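Local coordinates for protein linoleate 11-lipoxygenase (PDB 5FX8) that oxidises linoleic and alpha-linolenic acids with molecular oxygen, using a manganese ion, to 11S- and 13R-hydroperoxy fatty acids, at residues L169-Y174 with F602-L607; T159-F164 with F247-I252; T81-G86 with Q324-R329. One frame throughout, in Å; residues are numbered along the deposited sequence.

Contacts 1 and 3 are buried, whereas contact 2, whose centre lies about 22 Å from the centre of the chain, is partly exposed. Contacts 1 and 2 are neighbours, touching where Phe602 packs on Leu163 and Leu169 on Phe247; helix 161-166 of contact 2 also leads into the loop of contact 1. Contact 3 lies apart, its nearest atoms about 16 Å from contact 1 and about 27 Å from contact 2. All three nevertheless meet helix 268-305: contact 1 through Asp282, contact 2 through Trp271 and Lys275, contact 3 through Glu298. Their chemistry differs: serines against aromatic rings in contact 1, apolar helix-on-strand packing in contact 2, and an arginine gripped by carbonyls in contact 3.

Contact 1 of 3, residues L169-Y174 with F602-L607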
ATOM      1  N   LEU A 169     -19.469   0.739   5.855  1.00 11.27           N
ATOM      2  CA  LEU A 169     -19.163  -0.298   6.830  1.00 11.76           C
ATOM      3  C   LEU A 169     -18.055  -1.223   6.323  1.00 13.58           C
ATOM      4  O   LEU A 169     -17.842  -2.294   6.884  1.00 11.82           O
ATOM      5  CB  LEU A 169     -20.421  -1.093   7.192  1.00 10.44           C
ATOM      6  CG  LEU A 169     -21.549  -0.295   7.868  1.00 11.46           C
ATOM      7  CD1 LEU A 169     -22.867  -1.024   7.854  1.00 10.26           C
ATOM      8  CD2 LEU A 169     -21.242   0.079   9.298  1.00 10.27           C
ATOM      9  N   SER A 170     -17.337  -0.832   5.277  1.00 11.17           N
ATOM     10  CA  SER A 170     -16.291  -1.692   4.745  1.00 11.25           C
ATOM     11  C   SER A 170     -15.131  -0.892   4.161  1.00 10.99           C
ATOM     12  O   SER A 170     -14.098  -0.750   4.808  1.00 10.62           O
ATOM     13  CB  SER A 170     -16.875  -2.632   3.702  1.00 10.47           C
ATOM     14  OG  SER A 170     -17.542  -1.915   2.708  1.00  9.43           O
ATOM     15  N   SER A 171     -15.296  -0.364   2.944  1.00 11.35           N
ATOM     16  CA  SER A 171     -14.232   0.387   2.276  1.00 10.77           C
ATOM     17  C   SER A 171     -13.692   1.525   3.125  1.00 13.54           C
ATOM     18  O   SER A 171     -12.483   1.727   3.193  1.00 21.60           O
ATOM     19  CB  SER A 171     -14.755   0.953   0.983  1.00 11.76           C
ATOM     20  OG  SER A 171     -15.273  -0.097   0.253  1.00 13.11           O
ATOM     21  N   ASN A 172     -14.573   2.354   3.681  1.00 15.87           N
ATOM     22  CA  ASN A 172     -14.180   3.446   4.564  1.00 11.15           C
ATOM     23  C   ASN A 172     -15.109   3.396   5.752  1.00 12.46           C
ATOM     24  O   ASN A 172     -16.163   4.036   5.754  1.00 10.92           O
ATOM     25  CB  ASN A 172     -14.256   4.819   3.907  1.00 11.37           C
ATOM     26  CG  ASN A 172     -14.000   5.950   4.911  1.00 12.93           C
ATOM     27  OD1 ASN A 172     -13.622   5.694   6.065  1.00 17.79           O
ATOM     28  ND2 ASN A 172     -14.186   7.196   4.478  1.00  9.47           N
ATOM     29  N   PRO A 173     -14.733   2.674   6.796  1.00 11.15           N
ATOM     30  CA  PRO A 173     -15.611   2.491   7.956  1.00 10.14           C
ATOM     31  C   PRO A 173     -15.337   3.440   9.106  1.00 12.07           C
ATOM     32  O   PRO A 173     -15.885   3.255  10.193  1.00 10.80           O
ATOM     33  CB  PRO A 173     -15.269   1.058   8.369  1.00 10.37           C
ATOM     34  CG  PRO A 173     -13.800   0.989   8.071  1.00 11.39           C
ATOM     35  CD  PRO A 173     -13.620   1.718   6.782  1.00 11.14           C
ATOM     36  N   TYR A 174     -14.484   4.417   8.900  1.00 14.23           N
ATOM     37  CA  TYR A 174     -13.994   5.238   9.975  1.00 10.17           C
ATOM     38  C   TYR A 174     -14.742   6.550  10.118  1.00 14.24           C
ATOM     39  O   TYR A 174     -14.345   7.363  10.950  1.00 17.66           O
ATOM     40  CB  TYR A 174     -12.519   5.486   9.760  1.00 10.13           C
ATOM     41  CG  TYR A 174     -11.694   4.291  10.064  1.00 10.06           C
ATOM     42  CD1 TYR A 174     -11.585   3.830  11.362  1.00  9.14           C
ATOM     43  CD2 TYR A 174     -11.019   3.620   9.077  1.00 11.05           C
ATOM     44  CE1 TYR A 174     -10.851   2.788  11.647  1.00  7.43           C
ATOM     45  CE2 TYR A 174     -10.265   2.556   9.374  1.00  8.85           C
ATOM     46  CZ  TYR A 174     -10.191   2.162  10.666  1.00  6.80           C
ATOM     47  OH  TYR A 174      -9.448   1.097  11.002  1.00 11.44           O
ATOM     48  N   PHE A 602     -20.709  -6.292  -3.553  1.00 15.52           N
ATOM     49  CA  PHE A 602     -19.342  -6.409  -4.041  1.00 15.01           C
ATOM     50  C   PHE A 602     -18.522  -7.226  -3.059  1.00 15.70           C
ATOM     51  O   PHE A 602     -18.857  -7.346  -1.883  1.00 13.65           O
ATOM     52  CB  PHE A 602     -18.675  -5.043  -4.292  1.00 15.66           C
ATOM     53  CG  PHE A 602     -18.420  -4.229  -3.055  1.00 16.68           C
ATOM     54  CD1 PHE A 602     -19.437  -3.472  -2.475  1.00 14.71           C
ATOM     55  CD2 PHE A 602     -17.158  -4.174  -2.508  1.00 12.45           C
ATOM     56  CE1 PHE A 602     -19.206  -2.709  -1.355  1.00 12.21           C
ATOM     57  CE2 PHE A 602     -16.923  -3.415  -1.405  1.00 11.76           C
ATOM     58  CZ  PHE A 602     -17.956  -2.672  -0.816  1.00 10.68           C
ATOM     59  N   VAL A 603     -17.438  -7.790  -3.573  1.00 16.63           N
ATOM     60  CA  VAL A 603     -16.515  -8.587  -2.783  1.00 16.11           C
ATOM     61  C   VAL A 603     -15.411  -7.688  -2.265  1.00 14.93           C
ATOM     62  O   VAL A 603     -14.704  -7.052  -3.046  1.00 17.60           O
ATOM     63  CB  VAL A 603     -15.927  -9.731  -3.609  1.00 15.03           C
ATOM     64  CG1 VAL A 603     -14.945 -10.448  -2.794  1.00 13.85           C
ATOM     65  CG2 VAL A 603     -17.013 -10.655  -4.055  1.00 16.67           C
ATOM     66  N   TRP A 604     -15.249  -7.653  -0.952  1.00 14.70           N
ATOM     67  CA  TRP A 604     -14.317  -6.768  -0.279  1.00 12.63           C
ATOM     68  C   TRP A 604     -13.250  -7.622   0.394  1.00 12.31           C
ATOM     69  O   TRP A 604     -13.579  -8.593   1.083  1.00 11.06           O
ATOM     70  CB  TRP A 604     -15.074  -5.898   0.724  1.00 11.75           C
ATOM     71  CG  TRP A 604     -14.238  -4.932   1.465  1.00 12.32           C
ATOM     72  CD1 TRP A 604     -13.721  -3.769   0.986  1.00 12.10           C
ATOM     73  CD2 TRP A 604     -13.822  -5.031   2.823  1.00 10.73           C
ATOM     74  NE1 TRP A 604     -13.001  -3.146   1.957  1.00 11.55           N
ATOM     75  CE2 TRP A 604     -13.042  -3.901   3.096  1.00 12.89           C
ATOM     76  CE3 TRP A 604     -14.024  -5.970   3.831  1.00 12.19           C
ATOM     77  CZ2 TRP A 604     -12.463  -3.680   4.344  1.00 11.55           C
ATOM     78  CZ3 TRP A 604     -13.447  -5.757   5.075  1.00 11.52           C
ATOM     79  CH2 TRP A 604     -12.683  -4.620   5.321  1.00 11.51           C
ATOM     80  N   THR A 605     -11.973  -7.290   0.149  1.00 11.09           N
ATOM     81  CA  THR A 605     -10.865  -8.134   0.569  1.00 10.69           C
ATOM     82  C   THR A 605      -9.701  -7.330   1.107  1.00 11.16           C
ATOM     83  O   THR A 605      -8.561  -7.783   1.044  1.00 10.44           O
ATOM     84  CB  THR A 605     -10.338  -8.976  -0.582  1.00 12.63           C
ATOM     85  OG1 THR A 605      -9.863  -8.109  -1.610  1.00 14.71           O
ATOM     86  CG2 THR A 605     -11.402  -9.879  -1.136  1.00 13.02           C
ATOM     87  N   ALA A 606      -9.962  -6.131   1.616  1.00 13.84           N
ATOM     88  CA  ALA A 606      -8.905  -5.178   1.906  1.00  9.44           C
ATOM     89  C   ALA A 606      -8.078  -5.582   3.098  1.00 12.80           C
ATOM     90  O   ALA A 606      -7.016  -4.995   3.333  1.00 15.52           O
ATOM     91  CB  ALA A 606      -9.488  -3.817   2.189  1.00 11.60           C
ATOM     92  N   LEU A 607      -8.560  -6.530   3.883  1.00 11.08           N
ATOM     93  CA  LEU A 607      -7.881  -6.935   5.086  1.00  9.29           C
ATOM     94  C   LEU A 607      -7.261  -8.301   4.950  1.00 10.73           C
ATOM     95  O   LEU A 607      -6.883  -8.893   5.960  1.00 14.09           O
ATOM     96  CB  LEU A 607      -8.852  -6.900   6.253  1.00 12.12           C
ATOM     97  CG  LEU A 607      -8.969  -5.549   6.910  1.00  9.74           C
ATOM     98  CD1 LEU A 607     -10.065  -5.651   7.881  1.00  9.07           C
ATOM     99  CD2 LEU A 607      -7.647  -5.239   7.580  1.00  7.53           C
TER
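The indole of Trp604 is sandwiched: Ser170 CB sits over one face and the backbone N of Ala606, from the indole's own segment, lies over the other. The Ser170 contact is a CH-pi interaction, with CB 4.0 Å from the centroid of the five-membered ring of Trp604 and only 9° off its normal. The backbone that follows skirts the same indole, bringing Ser170 O to 3.4 Å from Trp604 CZ2, while Ser171 N approaches Trp604 NE1 obliquely at 3.7 Å. Phe602 is met differently. Ser170 OG comes to the ring's edge, near its plane, 3.6 Å from Phe602 CZ; Ser171 OG approaches the same Phe602 CZ obliquely, at 3.9 Å. Trp604 CG is anti to the backbone N and beside the carbonyl carbon (chi1 -179°).

Ser170 OG, set between the backbone N and the carbonyl carbon, is hydrogen-bonded to Met166 O; its approach to Phe602 CZ is a plain contact at the ring edge. Further along, Asn172 OD1 accepts from Tyr174 N at 3.2 Å, an Asx turn that shapes the loop after the two serines; Asn172 ND2 reaches Asp282.

The contact joins two loops 428 residues apart in sequence, one between helix 161-166 and strand 177-178, the other following helix 566-587 on the way to the C-terminal manganese ligand Val618. Trp604 also packs on Phe397 and Asp400 of helix 396-420. Phe489 of helix 485-490 touches Ser171, Ala606 and the Trp604 ring, and helix 460-481, which carries the ligand His478, covers Asn172, Pro173 and Tyr174.

Contact 2 of 3, residues T159-F164 with F247-I252; sequences TSDLLF and FLPLAI
Pro249 presses its ring against the first turn of the helix: its CG lies 3.6 Å from Asp161 CB, the two side chains crossing at about a right angle. Pro249 CD completes the fit, 3.5 Å from Asp161 O. One turn along, Phe164 CG is anti to its backbone N (chi1 172°), and the ring beyond it reaches the strand. Pro249 CB meets that ring at its edge, near the plane, 4.0 Å from Phe164 CD2. At the far corner, Phe164 CZ and Ile252 CD1 meet tip to tip at 3.9 Å. Leu162 brings CD1 to 3.8 Å from Phe247 O and makes a looser contact with Leu248.

Around these groups lies a second shell. Ser160 is the N-cap: its OG accepts from Leu163 N at 3.1 Å with an N-H...O angle of 165°, tying down the helix start. Asp161 OD1 is held by a hydrogen bond from Trp271 NE1 and a salt bridge to Lys275. Between Pro249 and Ile252 the strand carries a classic beta bulge, Leu250 and Ala251 pairing with the single residue Leu237.

The short helix 161-166 thus lies against strand 246-253 of an antiparallel sheet, flanked there by strands 235-241 and 261-262. Ser165 OG bonds Phe247 O across the interface, and helix 268-305 packs alongside, with Trp271 touching Pro249 and Ile252.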
ATOM      1  N   THR A 159     -24.675   1.026  -9.497  1.00 20.06           N
ATOM      2  CA  THR A 159     -25.782   1.922  -9.196  1.00 20.76           C
ATOM      3  C   THR A 159     -26.568   1.480  -7.984  1.00 19.23           C
ATOM      4  O   THR A 159     -27.511   2.170  -7.594  1.00 20.91           O
ATOM      5  CB  THR A 159     -26.731   2.019 -10.378  1.00 19.11           C
ATOM      6  OG1 THR A 159     -27.153   0.697 -10.728  1.00 21.81           O
ATOM      7  CG2 THR A 159     -26.055   2.681 -11.540  1.00 19.16           C
ATOM      8  N   SER A 160     -26.192   0.353  -7.396  1.00 19.17           N
ATOM      9  CA  SER A 160     -26.931  -0.219  -6.289  1.00 15.20           C
ATOM     10  C   SER A 160     -26.825   0.665  -5.062  1.00 16.39           C
ATOM     11  O   SER A 160     -25.733   1.097  -4.688  1.00 17.76           O
ATOM     12  CB  SER A 160     -26.400  -1.607  -5.982  1.00 15.33           C
ATOM     13  OG  SER A 160     -26.711  -1.951  -4.667  1.00 14.91           O
ATOM     14  N   ASP A 161     -27.971   0.936  -4.438  1.00 17.34           N
ATOM     15  CA  ASP A 161     -27.977   1.757  -3.240  1.00 14.57           C
ATOM     16  C   ASP A 161     -27.405   0.989  -2.071  1.00 14.54           C
ATOM     17  O   ASP A 161     -26.761   1.572  -1.200  1.00 20.87           O
ATOM     18  CB  ASP A 161     -29.393   2.236  -2.915  1.00 16.51           C
ATOM     19  CG  ASP A 161     -29.856   3.390  -3.802  1.00 20.72           C
ATOM     20  OD1 ASP A 161     -29.043   4.268  -4.126  1.00 20.06           O
ATOM     21  OD2 ASP A 161     -31.050   3.448  -4.159  1.00 29.71           O
ATOM     22  N   LEU A 162     -27.644  -0.322  -2.028  1.00 17.10           N
ATOM     23  CA  LEU A 162     -27.088  -1.132  -0.952  1.00 13.96           C
ATOM     24  C   LEU A 162     -25.570  -1.137  -1.010  1.00 14.26           C
ATOM     25  O   LEU A 162     -24.901  -1.123   0.024  1.00 21.42           O
ATOM     26  CB  LEU A 162     -27.629  -2.556  -1.010  1.00 12.38           C
ATOM     27  CG  LEU A 162     -27.043  -3.518   0.030  1.00 12.94           C
ATOM     28  CD1 LEU A 162     -27.553  -3.204   1.381  1.00 13.34           C
ATOM     29  CD2 LEU A 162     -27.342  -4.934  -0.291  1.00 12.44           C
ATOM     30  N   LEU A 163     -25.007  -1.148  -2.211  1.00 13.45           N
ATOM     31  CA  LEU A 163     -23.568  -1.033  -2.322  1.00 13.03           C
ATOM     32  C   LEU A 163     -23.089   0.337  -1.876  1.00 14.23           C
ATOM     33  O   LEU A 163     -21.984   0.458  -1.349  1.00 21.62           O
ATOM     34  CB  LEU A 163     -23.137  -1.320  -3.755  1.00 15.20           C
ATOM     35  CG  LEU A 163     -21.685  -1.162  -4.208  1.00 15.71           C
ATOM     36  CD1 LEU A 163     -21.450  -2.076  -5.358  1.00 16.85           C
ATOM     37  CD2 LEU A 163     -21.370   0.250  -4.637  1.00 13.60           C
ATOM     38  N   PHE A 164     -23.884   1.385  -2.088  1.00 14.16           N
ATOM     39  CA  PHE A 164     -23.433   2.714  -1.708  1.00 12.84           C
ATOM     40  C   PHE A 164     -23.469   2.900  -0.202  1.00 13.82           C
ATOM     41  O   PHE A 164     -22.621   3.595   0.366  1.00 15.37           O
ATOM     42  CB  PHE A 164     -24.280   3.790  -2.375  1.00 12.69           C
ATOM     43  CG  PHE A 164     -23.978   5.157  -1.879  1.00 13.97           C
ATOM     44  CD1 PHE A 164     -22.802   5.795  -2.249  1.00 12.70           C
ATOM     45  CD2 PHE A 164     -24.837   5.791  -1.008  1.00 11.89           C
ATOM     46  CE1 PHE A 164     -22.502   7.048  -1.773  1.00 12.57           C
ATOM     47  CE2 PHE A 164     -24.551   7.033  -0.532  1.00 13.93           C
ATOM     48  CZ  PHE A 164     -23.385   7.672  -0.918  1.00 14.16           C
ATOM     49  N   PHE A 247     -28.929  -1.876   5.942  1.00 14.51           N
ATOM     50  CA  PHE A 247     -28.383  -0.533   6.101  1.00 12.18           C
ATOM     51  C   PHE A 247     -28.443   0.179   4.750  1.00 14.90           C
ATOM     52  O   PHE A 247     -27.889  -0.311   3.764  1.00 15.46           O
ATOM     53  CB  PHE A 247     -26.955  -0.649   6.628  1.00 10.61           C
ATOM     54  CG  PHE A 247     -26.293   0.642   6.886  1.00 11.25           C
ATOM     55  CD1 PHE A 247     -26.555   1.347   8.023  1.00 10.58           C
ATOM     56  CD2 PHE A 247     -25.387   1.153   5.995  1.00 13.70           C
ATOM     57  CE1 PHE A 247     -25.948   2.533   8.250  1.00 10.30           C
ATOM     58  CE2 PHE A 247     -24.787   2.335   6.244  1.00 10.85           C
ATOM     59  CZ  PHE A 247     -25.075   3.019   7.374  1.00 10.00           C
ATOM     60  N   LEU A 248     -29.109   1.320   4.687  1.00 11.58           N
ATOM     61  CA  LEU A 248     -29.485   1.891   3.402  1.00 13.13           C
ATOM     62  C   LEU A 248     -29.271   3.399   3.348  1.00 14.82           C
ATOM     63  O   LEU A 248     -29.237   4.076   4.379  1.00 19.70           O
ATOM     64  CB  LEU A 248     -30.960   1.568   3.092  1.00 14.97           C
ATOM     65  CG  LEU A 248     -31.345   0.163   2.654  1.00 11.74           C
ATOM     66  CD1 LEU A 248     -32.814   0.146   2.425  1.00 15.37           C
ATOM     67  CD2 LEU A 248     -30.665  -0.208   1.387  1.00 11.87           C
ATOM     68  N   PRO A 249     -29.134   3.956   2.151  1.00 16.14           N
ATOM     69  CA  PRO A 249     -29.064   5.410   2.021  1.00 13.69           C
ATOM     70  C   PRO A 249     -30.427   6.056   2.166  1.00 15.92           C
ATOM     71  O   PRO A 249     -31.448   5.527   1.724  1.00 15.08           O
ATOM     72  CB  PRO A 249     -28.522   5.606   0.599  1.00 12.27           C
ATOM     73  CG  PRO A 249     -28.992   4.457  -0.143  1.00 12.70           C
ATOM     74  CD  PRO A 249     -29.012   3.292   0.838  1.00 20.69           C
ATOM     75  N   LEU A 250     -30.430   7.221   2.805  1.00 14.41           N
ATOM     76  CA  LEU A 250     -31.654   7.994   2.956  1.00 14.88           C
ATOM     77  C   LEU A 250     -31.569   9.319   2.207  1.00 14.90           C
ATOM     78  O   LEU A 250     -32.331   9.528   1.267  1.00 22.22           O
ATOM     79  CB  LEU A 250     -31.965   8.200   4.447  1.00 14.12           C
ATOM     80  CG  LEU A 250     -33.428   8.494   4.783  1.00 15.67           C
ATOM     81  CD1 LEU A 250     -33.782   8.146   6.215  1.00 14.60           C
ATOM     82  CD2 LEU A 250     -33.755   9.926   4.536  1.00 16.50           C
ATOM     83  N   ALA A 251     -30.659  10.217   2.569  1.00 14.17           N
ATOM     84  CA  ALA A 251     -30.569  11.505   1.899  1.00 14.51           C
ATOM     85  C   ALA A 251     -29.116  11.952   1.824  1.00 15.55           C
ATOM     86  O   ALA A 251     -28.258  11.474   2.563  1.00 15.71           O
ATOM     87  CB  ALA A 251     -31.409  12.560   2.616  1.00 16.01           C
ATOM     88  N   ILE A 252     -28.850  12.884   0.918  1.00 15.79           N
ATOM     89  CA  ILE A 252     -27.531  13.476   0.755  1.00 14.59           C
ATOM     90  C   ILE A 252     -27.712  14.974   0.593  1.00 15.96           C
ATOM     91  O   ILE A 252     -28.443  15.416  -0.292  1.00 18.16           O
ATOM     92  CB  ILE A 252     -26.778  12.882  -0.453  1.00 15.44           C
ATOM     93  CG1 ILE A 252     -26.545  11.386  -0.249  1.00 14.93           C
ATOM     94  CG2 ILE A 252     -25.443  13.584  -0.661  1.00 13.62           C
ATOM     95  CD1 ILE A 252     -25.879  10.687  -1.414  1.00 15.70           C
TER

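Contact 3 of 3, residues T81-G86 with Q324-R329; sequences TFYPTG and QAYAIR
Arg329 NH1 donates to Thr81 O at 2.8 Å with an N-H...O angle of 167°, the carbonyl oxygen lying close to the guanidinium plane. From the same group NH2 makes a weak, bent bond to Phe82 O at 3.2 Å, so two successive carbonyls are held by one side chain. Thr81 CG2 adds a touch, 3.4 Å from Arg329 NH2. Further bonds come from outside: Arg329 NE forms a salt bridge with Glu298, and NH1 also reaches Thr76 O.

Tyr83 covers one guanidinium face. Its CB stands over the centre, and CD1 approaches Arg329 NE at 3.6 Å. The ring and guanidinium planes are 78° apart, so the ring turns its edge to the group, which is not the geometry of a stack. Tyr83 CG is anti to the backbone N (chi1 -175°), and the ring beyond it points its hydroxyl toward the backbone of Tyr326. A hydrogen bond from Tyr83 OH to Tyr326 O is modelled there, but the placement of that hydroxyl is doubtful.

Outward, Pro84 CG packs obliquely on Tyr326 CE1 at 3.6 Å, and Tyr83 CE1 comes to the edge of the Tyr326 ring, 4.1 Å from Tyr326 CD1. Tyr326 OH is itself hydrogen-bonded to His301 ND1.

The chemistry is that of a buried arginine bonded to two successive carbonyls, those of Thr81 and Phe82, next to strand 83-85. Glu298 and the surrounding carbonyls would be expected to stabilise the positive charge of Arg329, whose side chain lies about 6 Å from that of the manganese ligand His294.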
ATOM      1  N   THR A  81       2.190  15.411  14.390  1.00 10.21           N
ATOM      2  CA  THR A  81       3.082  14.692  15.272  1.00  9.61           C
ATOM      3  C   THR A  81       4.521  15.082  14.960  1.00 15.54           C
ATOM      4  O   THR A  81       4.844  15.403  13.820  1.00 15.23           O
ATOM      5  CB  THR A  81       2.831  13.184  15.070  1.00 10.34           C
ATOM      6  OG1 THR A  81       1.696  12.768  15.817  1.00 14.94           O
ATOM      7  CG2 THR A  81       3.960  12.394  15.444  1.00 11.82           C
ATOM      8  N   PHE A  82       5.383  15.064  15.970  1.00  8.93           N
ATOM      9  CA  PHE A  82       6.794  15.329  15.749  1.00  9.37           C
ATOM     10  C   PHE A  82       7.377  14.305  14.780  1.00  9.00           C
ATOM     11  O   PHE A  82       7.030  13.129  14.814  1.00  8.07           O
ATOM     12  CB  PHE A  82       7.559  15.276  17.082  1.00  9.69           C
ATOM     13  CG  PHE A  82       7.162  16.335  18.093  1.00 10.29           C
ATOM     14  CD1 PHE A  82       6.978  17.657  17.721  1.00  9.52           C
ATOM     15  CD2 PHE A  82       7.004  16.008  19.440  1.00  9.57           C
ATOM     16  CE1 PHE A  82       6.639  18.615  18.664  1.00  9.84           C
ATOM     17  CE2 PHE A  82       6.648  16.976  20.381  1.00  7.94           C
ATOM     18  CZ  PHE A  82       6.468  18.263  19.990  1.00  8.09           C
ATOM     19  N   TYR A  83       8.258  14.752  13.921  1.00 13.59           N
ATOM     20  CA  TYR A  83       9.028  13.906  13.025  1.00  9.35           C
ATOM     21  C   TYR A  83      10.479  13.914  13.474  1.00 14.51           C
ATOM     22  O   TYR A  83      10.971  14.942  13.933  1.00 11.83           O
ATOM     23  CB  TYR A  83       8.922  14.394  11.578  1.00  8.00           C
ATOM     24  CG  TYR A  83       9.587  13.493  10.577  1.00 11.36           C
ATOM     25  CD1 TYR A  83       8.919  12.401  10.045  1.00  8.09           C
ATOM     26  CD2 TYR A  83      10.878  13.722  10.165  1.00  7.23           C
ATOM     27  CE1 TYR A  83       9.522  11.594   9.143  1.00  7.78           C
ATOM     28  CE2 TYR A  83      11.472  12.920   9.277  1.00  7.29           C
ATOM     29  CZ  TYR A  83      10.801  11.861   8.767  1.00  8.15           C
ATOM     30  OH  TYR A  83      11.431  11.059   7.858  1.00  9.40           O
ATOM     31  N   PRO A  84      11.170  12.781  13.418  1.00  7.93           N
ATOM     32  CA  PRO A  84      12.513  12.715  13.997  1.00  8.80           C
ATOM     33  C   PRO A  84      13.508  13.555  13.244  1.00  9.70           C
ATOM     34  O   PRO A  84      13.557  13.546  12.017  1.00 16.36           O
ATOM     35  CB  PRO A  84      12.877  11.229  13.895  1.00  8.45           C
ATOM     36  CG  PRO A  84      12.016  10.700  12.930  1.00  8.13           C
ATOM     37  CD  PRO A  84      10.722  11.443  13.026  1.00 10.59           C
ATOM     38  N   THR A  85      14.331  14.254  14.001  1.00 12.62           N
ATOM     39  CA  THR A  85      15.431  14.990  13.414  1.00 11.85           C
ATOM     40  C   THR A  85      16.687  14.656  14.201  1.00 12.69           C
ATOM     41  O   THR A  85      16.692  13.662  14.923  1.00 12.08           O
ATOM     42  CB  THR A  85      15.120  16.487  13.401  1.00 11.16           C
ATOM     43  OG1 THR A  85      16.106  17.156  12.631  1.00 12.41           O
ATOM     44  CG2 THR A  85      15.081  17.046  14.808  1.00 10.32           C
ATOM     45  N   GLY A  86      17.756  15.445  14.070  1.00 14.28           N
ATOM     46  CA  GLY A  86      19.042  15.090  14.637  1.00 12.27           C
ATOM     47  C   GLY A  86      19.859  14.226  13.694  1.00 14.11           C
ATOM     48  O   GLY A  86      19.380  13.726  12.683  1.00 20.88           O
ATOM     49  N   GLN A 324      10.445   0.962   7.061  1.00 12.57           N
ATOM     50  CA  GLN A 324      10.375   2.030   6.076  1.00  7.15           C
ATOM     51  C   GLN A 324       9.453   3.171   6.465  1.00  7.60           C
ATOM     52  O   GLN A 324       9.185   4.024   5.627  1.00 15.33           O
ATOM     53  CB  GLN A 324       9.958   1.494   4.705  1.00  7.08           C
ATOM     54  CG  GLN A 324      10.936   0.547   4.101  1.00  8.04           C
ATOM     55  CD  GLN A 324      10.624   0.251   2.661  1.00  9.27           C
ATOM     56  OE1 GLN A 324       9.943   1.010   2.008  1.00 16.24           O
ATOM     57  NE2 GLN A 324      11.129  -0.851   2.158  1.00 10.83           N
ATOM     58  N   ALA A 325       8.944   3.226   7.698  1.00  8.85           N
ATOM     59  CA  ALA A 325       7.836   4.145   7.961  1.00  7.96           C
ATOM     60  C   ALA A 325       8.260   5.595   7.823  1.00  8.21           C
ATOM     61  O   ALA A 325       7.441   6.440   7.483  1.00 21.92           O
ATOM     62  CB  ALA A 325       7.231   3.924   9.345  1.00  5.98           C
ATOM     63  N   TYR A 326       9.525   5.898   8.066  1.00  8.25           N
ATOM     64  CA  TYR A 326       9.970   7.276   8.096  1.00  8.31           C
ATOM     65  C   TYR A 326      10.189   7.861   6.717  1.00  9.38           C
ATOM     66  O   TYR A 326      10.628   9.009   6.598  1.00 14.04           O
ATOM     67  CB  TYR A 326      11.224   7.375   8.920  1.00  7.61           C
ATOM     68  CG  TYR A 326      10.947   7.174  10.370  1.00  7.39           C
ATOM     69  CD1 TYR A 326      10.122   8.044  11.045  1.00  6.75           C
ATOM     70  CD2 TYR A 326      11.516   6.133  11.063  1.00  7.49           C
ATOM     71  CE1 TYR A 326       9.884   7.893  12.355  1.00  7.40           C
ATOM     72  CE2 TYR A 326      11.277   5.965  12.378  1.00  7.83           C
ATOM     73  CZ  TYR A 326      10.456   6.855  13.024  1.00  7.60           C
ATOM     74  OH  TYR A 326      10.208   6.731  14.358  1.00 11.73           O
ATOM     75  N   ALA A 327       9.886   7.091   5.687  1.00  8.64           N
ATOM     76  CA  ALA A 327       9.908   7.573   4.333  1.00  8.29           C
ATOM     77  C   ALA A 327       8.629   8.289   3.934  1.00  7.88           C
ATOM     78  O   ALA A 327       8.679   9.147   3.059  1.00 16.97           O
ATOM     79  CB  ALA A 327      10.169   6.409   3.383  1.00  8.59           C
ATOM     80  N   ILE A 328       7.500   8.009   4.580  1.00  7.73           N
ATOM     81  CA  ILE A 328       6.221   8.437   4.020  1.00  7.88           C
ATOM     82  C   ILE A 328       6.069   9.954   4.086  1.00 16.85           C
ATOM     83  O   ILE A 328       5.584  10.570   3.135  1.00 12.28           O
ATOM     84  CB  ILE A 328       5.045   7.706   4.701  1.00  7.83           C
ATOM     85  CG1 ILE A 328       5.218   6.192   4.591  1.00  7.92           C
ATOM     86  CG2 ILE A 328       3.726   8.076   4.044  1.00  6.47           C
ATOM     87  CD1 ILE A 328       5.344   5.686   3.202  1.00  7.03           C
ATOM     88  N   ARG A 329       6.476  10.588   5.181  1.00  6.62           N
ATOM     89  CA  ARG A 329       6.378  12.046   5.220  1.00  7.56           C
ATOM     90  C   ARG A 329       7.337  12.737   4.238  1.00 11.59           C
ATOM     91  O   ARG A 329       6.888  13.620   3.487  1.00 10.73           O
ATOM     92  CB  ARG A 329       6.539  12.534   6.662  1.00  7.35           C
ATOM     93  CG  ARG A 329       5.359  12.141   7.529  1.00 11.60           C
ATOM     94  CD  ARG A 329       5.139  13.077   8.714  1.00 11.08           C
ATOM     95  NE  ARG A 329       5.275  12.411  10.015  1.00 10.04           N
ATOM     96  CZ  ARG A 329       5.115  13.001  11.191  1.00  7.84           C
ATOM     97  NH1 ARG A 329       4.801  14.276  11.259  1.00  8.40           N
ATOM     98  NH2 ARG A 329       5.265  12.311  12.294  1.00  7.64           N
TER